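Side-chain contacts in transcription factor cep-1 (Caenorhabditis elegans, PDB 1T4W), which activates transcription by binding the DNA consensus sequence of p53, promotes apoptosis under genotoxic and other stress, and helps meiotic chromosomes segregate properly: residues 21-24 against 28-31; 30-35 against 182-187. One frame throughout, in Å; residues are numbered along the deposited sequence.

Contact 1 (21-24 against 28-31); sequences FAIS and EKYL
Ala-22 and Tyr-30 pair through two backbone hydrogen bonds, Ala-22 N to Tyr-30 O at 2.9 Å and Tyr-30 N to Ala-22 O at 2.8 Å, setting the register of an antiparallel beta hairpin. Its closely packed side carries Ala-22, Ser-24 and Tyr-30, all buried, with Ser-24 CB 3.5 Å from Tyr-30 CE1. The face with Phe-21, Ile-23 and Lys-29 is more open, though its contacts are close. With CG of Phe-21 anti to the backbone N (chi1 178°), the ring leans toward Lys-29, and its CZ comes within 3.4 Å of Lys-29 CB; Tyr-30 O sits over one ring face, near the rim. Ile-23 CD1 lies alongside Lys-29 CG at 3.6 Å, with Ile-23 at the surface. Toward the turn polar groups take over: Ser-24 N donates to Glu-28 O, Ser-24 OG accepts from Glu-28 N at 3.2 Å, and Glu-28 lies nearer solvent. A single bridging water links Ser-24 OG, Glu-28 OE1 and Tyr-30 OH. The hairpin edges the mixed sheet beside strand 166-177. Lys-29 NZ forms salt bridges with Glu-5 and Asp-7 and a hydrogen bond to Ile-6 O, all of strand 3-8, Tyr-30 OH bonds Lys-173, and helix 181-194 covers Ala-22 and Ser-24.

Contact 2 (30-35 against 182-187); sequences YLWTKM and RRDWKN
Trp-32 lays one face of its indole on the backbone of helix 181-194 where Asp-184 and Trp-185 follow each other, an example of a flat aromatic seating a helix on a sheet. The fit centres on a CH-pi contact: Trp-185 CA stands 3.9 Å from the centroid of the six-membered ring of Trp-32, 4° off its normal. Trp-185 turns its indole almost upright to that face, the planes at 76°, in an offset edge-to-face pair. Its CG lies anti to the backbone N (chi1 163°), which brings the five-membered ring forward and puts CD1 3.8 Å from Trp-32 CZ3. At the pyrrole end of Trp-32, Asp-184 touches with its methylene instead of its carboxylate, Asp-184 CB lying 3.4 Å from Trp-32 CD1. A serine in place of Trp-32 would probably open a gap under the helix and leave the Trp-185 edge without the aromatic face it meets. Arg-182 NH1 lies over the centre of one face of the Trp-185 indole, 3.2 Å above its plane. Phe-188 and Pro-181 of the same helix also touch Trp-32, Ala-22 reaches it from strand 19-23, and Arg-176 from strand 166-177, so the helix packs across neighbouring strands of the mixed sheet.

How the contacts relate
From the N terminus the chain passes strand 3-8 and helix 10-13, then runs along strand 19-23, turns through residues 25-27 and returns along strand 29-33, so contact 1 closes a short hairpin loop. Contact 2 begins on that returning strand, sharing Tyr-30 and Leu-31 with contact 1, and closes a far longer loop that takes in most of the remaining sheet strands before helix 181-194 comes back. The two loops follow one another, overlapping only at the shared residues. In space they join at Ala-22, whose CB packs 3.8 Å from both Trp-32 CZ3 and Trp-185 CD1. Together they tie the hairpin edge of the mixed sheet to the C-terminal helix of this p53-family DNA-binding domain.

Contact 1 (21-24 against 28-31)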
loop_
_atom_site.group_PDB
_atom_site.type_symbol
_atom_site.label_atom_id
_atom_site.label_comp_id
_atom_site.label_asym_id
_atom_site.label_seq_id
_atom_site.Cartn_x
_atom_site.Cartn_y
_atom_site.Cartn_z
ATOM N N PHE A 21 4.492 6.774 -10.321
ATOM C CA PHE A 21 3.954 7.398 -9.120
ATOM C C PHE A 21 3.741 8.873 -9.367
ATOM O O PHE A 21 4.484 9.490 -10.124
ATOM C CB PHE A 21 4.945 7.187 -7.965
ATOM C CG PHE A 21 4.534 7.838 -6.674
ATOM C CD1 PHE A 21 4.583 9.225 -6.527
ATOM C CD2 PHE A 21 4.069 7.068 -5.613
ATOM C CE1 PHE A 21 4.171 9.832 -5.342
ATOM C CE2 PHE A 21 3.656 7.665 -4.424
ATOM C CZ PHE A 21 3.705 9.048 -4.291
ATOM N N ALA A 22 2.717 9.443 -8.746
ATOM C CA ALA A 22 2.476 10.868 -8.903
ATOM C C ALA A 22 1.700 11.378 -7.699
ATOM O O ALA A 22 1.176 10.597 -6.891
ATOM C CB ALA A 22 1.697 11.162 -10.199
ATOM N N ILE A 23 1.635 12.698 -7.596
ATOM C CA ILE A 23 0.929 13.364 -6.521
ATOM C C ILE A 23 -0.137 14.154 -7.219
ATOM O O ILE A 23 0.086 14.615 -8.336
ATOM C CB ILE A 23 1.825 14.367 -5.787
ATOM C CG1 ILE A 23 3.075 13.673 -5.244
ATOM C CG2 ILE A 23 1.040 15.009 -4.663
ATOM C CD1 ILE A 23 2.818 12.688 -4.136
ATOM N N SER A 24 -1.292 14.312 -6.578
ATOM C CA SER A 24 -2.362 15.083 -7.178
ATOM C C SER A 24 -2.142 16.542 -6.801
ATOM O O SER A 24 -1.229 16.857 -6.032
ATOM C CB SER A 24 -3.722 14.622 -6.657
ATOM O OG SER A 24 -3.899 14.974 -5.295
ATOM N N GLU A 28 -2.111 14.228 -2.723
ATOM C CA GLU A 28 -2.367 12.847 -2.363
ATOM C C GLU A 28 -1.538 11.990 -3.311
ATOM O O GLU A 28 -1.238 12.405 -4.439
ATOM C CB GLU A 28 -3.854 12.573 -2.494
ATOM C CG GLU A 28 -4.641 13.514 -1.602
ATOM C CD GLU A 28 -6.072 13.091 -1.408
ATOM O OE1 GLU A 28 -6.847 13.095 -2.397
ATOM O OE2 GLU A 28 -6.417 12.753 -0.254
ATOM N N LYS A 29 -1.174 10.795 -2.867
ATOM C CA LYS A 29 -0.314 9.932 -3.659
ATOM C C LYS A 29 -1.002 8.874 -4.498
ATOM O O LYS A 29 -1.900 8.182 -4.025
ATOM C CB LYS A 29 0.706 9.300 -2.732
ATOM C CG LYS A 29 1.370 10.372 -1.868
ATOM C CD LYS A 29 2.426 9.807 -0.985
ATOM C CE LYS A 29 3.109 10.937 -0.214
ATOM N NZ LYS A 29 4.033 10.337 0.744
ATOM N N TYR A 30 -0.545 8.743 -5.740
ATOM C CA TYR A 30 -1.115 7.781 -6.687
ATOM C C TYR A 30 -0.060 6.863 -7.274
ATOM O O TYR A 30 1.013 7.299 -7.692
ATOM C CB TYR A 30 -1.815 8.511 -7.841
ATOM C CG TYR A 30 -3.025 9.319 -7.425
ATOM C CD1 TYR A 30 -2.901 10.408 -6.563
ATOM C CD2 TYR A 30 -4.301 8.976 -7.881
ATOM C CE1 TYR A 30 -4.019 11.140 -6.161
ATOM C CE2 TYR A 30 -5.423 9.699 -7.489
ATOM C CZ TYR A 30 -5.275 10.778 -6.633
ATOM O OH TYR A 30 -6.383 11.502 -6.277
ATOM N N LEU A 31 -0.373 5.579 -7.305
ATOM C CA LEU A 31 0.533 4.592 -7.877
ATOM C C LEU A 31 -0.169 3.773 -8.970
ATOM O O LEU A 31 -1.325 3.376 -8.813
ATOM C CB LEU A 31 1.034 3.618 -6.794
ATOM C CG LEU A 31 1.739 2.353 -7.318
ATOM C CD1 LEU A 31 3.139 2.710 -7.815
ATOM C CD2 LEU A 31 1.829 1.305 -6.195
HETATM O O HOH W 1 -6.124 13.661 -4.766
#

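Contact 2 (30-35 against 182-187)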
loop_
_atom_site.group_PDB
_atom_site.type_symbol
_atom_site.label_atom_id
_atom_site.label_comp_id
_atom_site.label_asym_id
_atom_site.label_seq_id
_atom_site.Cartn_x
_atom_site.Cartn_y
_atom_site.Cartn_z
ATOM N N TYR A 30 -0.545 8.743 -5.740
ATOM C CA TYR A 30 -1.115 7.781 -6.687
ATOM C C TYR A 30 -0.060 6.863 -7.274
ATOM O O TYR A 30 1.013 7.299 -7.692
ATOM C CB TYR A 30 -1.815 8.511 -7.841
ATOM C CG TYR A 30 -3.025 9.319 -7.425
ATOM C CD1 TYR A 30 -2.901 10.408 -6.563
ATOM C CD2 TYR A 30 -4.301 8.976 -7.881
ATOM C CE1 TYR A 30 -4.019 11.140 -6.161
ATOM C CE2 TYR A 30 -5.423 9.699 -7.489
ATOM C CZ TYR A 30 -5.275 10.778 -6.633
ATOM O OH TYR A 30 -6.383 11.502 -6.277
ATOM N N LEU A 31 -0.373 5.579 -7.305
ATOM C CA LEU A 31 0.533 4.592 -7.877
ATOM C C LEU A 31 -0.169 3.773 -8.970
ATOM O O LEU A 31 -1.325 3.376 -8.813
ATOM C CB LEU A 31 1.034 3.618 -6.794
ATOM C CG LEU A 31 1.739 2.353 -7.318
ATOM C CD1 LEU A 31 3.139 2.710 -7.815
ATOM C CD2 LEU A 31 1.829 1.305 -6.195
ATOM N N TRP A 32 0.524 3.547 -10.080
ATOM C CA TRP A 32 0.001 2.695 -11.146
ATOM C C TRP A 32 1.128 1.704 -11.334
ATOM O O TRP A 32 2.289 2.108 -11.399
ATOM C CB TRP A 32 -0.213 3.457 -12.463
ATOM C CG TRP A 32 -1.237 4.579 -12.390
ATOM C CD1 TRP A 32 -2.557 4.525 -12.746
ATOM C CD2 TRP A 32 -0.998 5.907 -11.932
ATOM N NE1 TRP A 32 -3.156 5.749 -12.547
ATOM C CE2 TRP A 32 -2.219 6.615 -12.043
ATOM C CE3 TRP A 32 0.134 6.570 -11.431
ATOM C CZ2 TRP A 32 -2.342 7.957 -11.673
ATOM C CZ3 TRP A 32 0.012 7.905 -11.063
ATOM C CH2 TRP A 32 -1.219 8.584 -11.188
ATOM N N THR A 33 0.803 0.419 -11.413
ATOM C CA THR A 33 1.837 -0.613 -11.613
ATOM C C THR A 33 1.214 -1.818 -12.302
ATOM O O THR A 33 -0.003 -1.997 -12.257
ATOM C CB THR A 33 2.426 -1.087 -10.243
ATOM O OG1 THR A 33 3.318 -2.196 -10.429
ATOM C CG2 THR A 33 1.298 -1.511 -9.308
ATOM N N LYS A 34 2.042 -2.633 -12.952
ATOM C CA LYS A 34 1.543 -3.854 -13.586
ATOM C C LYS A 34 1.527 -4.889 -12.470
ATOM O O LYS A 34 2.223 -4.716 -11.467
ATOM C CB LYS A 34 2.515 -4.361 -14.657
ATOM C CG LYS A 34 2.751 -3.453 -15.841
ATOM C CD LYS A 34 3.681 -4.188 -16.755
ATOM C CE LYS A 34 4.118 -3.348 -17.920
ATOM N NZ LYS A 34 4.908 -4.204 -18.846
ATOM N N MET A 35 0.760 -5.966 -12.623
ATOM C CA MET A 35 0.772 -6.990 -11.581
ATOM C C MET A 35 2.047 -7.823 -11.770
ATOM O O MET A 35 2.671 -7.763 -12.825
ATOM C CB MET A 35 -0.493 -7.870 -11.638
ATOM C CG MET A 35 -0.627 -8.806 -12.813
ATOM S SD MET A 35 -1.975 -10.045 -12.511
ATOM C CE MET A 35 -1.051 -11.345 -11.711
ATOM N N ARG A 182 2.123 3.692 -17.574
ATOM C CA ARG A 182 2.512 5.014 -18.096
ATOM C C ARG A 182 1.382 5.747 -18.825
ATOM O O ARG A 182 1.346 6.968 -18.820
ATOM C CB ARG A 182 3.766 4.923 -18.985
ATOM C CG ARG A 182 5.044 4.659 -18.173
ATOM C CD ARG A 182 5.457 5.881 -17.302
ATOM N NE ARG A 182 6.413 5.524 -16.236
ATOM C CZ ARG A 182 6.817 6.360 -15.281
ATOM N NH1 ARG A 182 6.369 7.602 -15.253
ATOM N NH2 ARG A 182 7.647 5.948 -14.338
ATOM N N ARG A 183 0.463 5.010 -19.447
ATOM C CA ARG A 183 -0.673 5.644 -20.109
ATOM C C ARG A 183 -1.530 6.352 -19.050
ATOM O O ARG A 183 -1.804 7.554 -19.148
ATOM C CB ARG A 183 -1.543 4.610 -20.831
ATOM C CG ARG A 183 -2.928 5.134 -21.255
ATOM C CD ARG A 183 -3.802 4.013 -21.800
ATOM N NE ARG A 183 -3.158 3.321 -22.918
ATOM C CZ ARG A 183 -3.567 2.150 -23.406
ATOM N NH1 ARG A 183 -2.935 1.588 -24.427
ATOM N NH2 ARG A 183 -4.607 1.529 -22.872
ATOM N N ASP A 184 -1.921 5.606 -18.020
ATOM C CA ASP A 184 -2.771 6.153 -16.972
ATOM C C ASP A 184 -2.092 7.273 -16.177
ATOM O O ASP A 184 -2.716 8.287 -15.851
ATOM C CB ASP A 184 -3.245 5.019 -16.056
ATOM C CG ASP A 184 -4.151 4.022 -16.790
ATOM O OD1 ASP A 184 -5.100 4.484 -17.431
ATOM O OD2 ASP A 184 -3.924 2.797 -16.726
ATOM N N TRP A 185 -0.818 7.080 -15.866
ATOM C CA TRP A 185 -0.036 8.092 -15.159
ATOM C C TRP A 185 0.005 9.384 -15.986
ATOM O O TRP A 185 -0.183 10.489 -15.451
ATOM C CB TRP A 185 1.401 7.608 -14.962
ATOM C CG TRP A 185 2.401 8.713 -14.624
ATOM C CD1 TRP A 185 2.613 9.281 -13.397
ATOM C CD2 TRP A 185 3.366 9.307 -15.512
ATOM N NE1 TRP A 185 3.655 10.183 -13.464
ATOM C CE2 TRP A 185 4.133 10.218 -14.748
ATOM C CE3 TRP A 185 3.658 9.155 -16.876
ATOM C CZ2 TRP A 185 5.177 10.977 -15.302
ATOM C CZ3 TRP A 185 4.700 9.912 -17.430
ATOM C CH2 TRP A 185 5.444 10.811 -16.643
ATOM N N LYS A 186 0.267 9.256 -17.285
ATOM C CA LYS A 186 0.357 10.444 -18.131
ATOM C C LYS A 186 -0.975 11.175 -18.226
ATOM O O LYS A 186 -1.023 12.423 -18.167
ATOM C CB LYS A 186 0.874 10.075 -19.524
ATOM C CG LYS A 186 0.919 11.228 -20.548
ATOM C CD LYS A 186 1.728 12.451 -20.071
ATOM C CE LYS A 186 3.193 12.161 -19.815
ATOM N NZ LYS A 186 4.011 13.452 -19.934
ATOM N N ASN A 187 -2.053 10.412 -18.378
ATOM C CA ASN A 187 -3.379 11.014 -18.445
ATOM C C ASN A 187 -3.634 11.743 -17.131
ATOM O O ASN A 187 -4.151 12.859 -17.114
ATOM C CB ASN A 187 -4.466 9.948 -18.650
ATOM C CG ASN A 187 -4.514 9.439 -20.078
ATOM O OD1 ASN A 187 -3.993 10.079 -20.970
ATOM N ND2 ASN A 187 -5.168 8.300 -20.297
#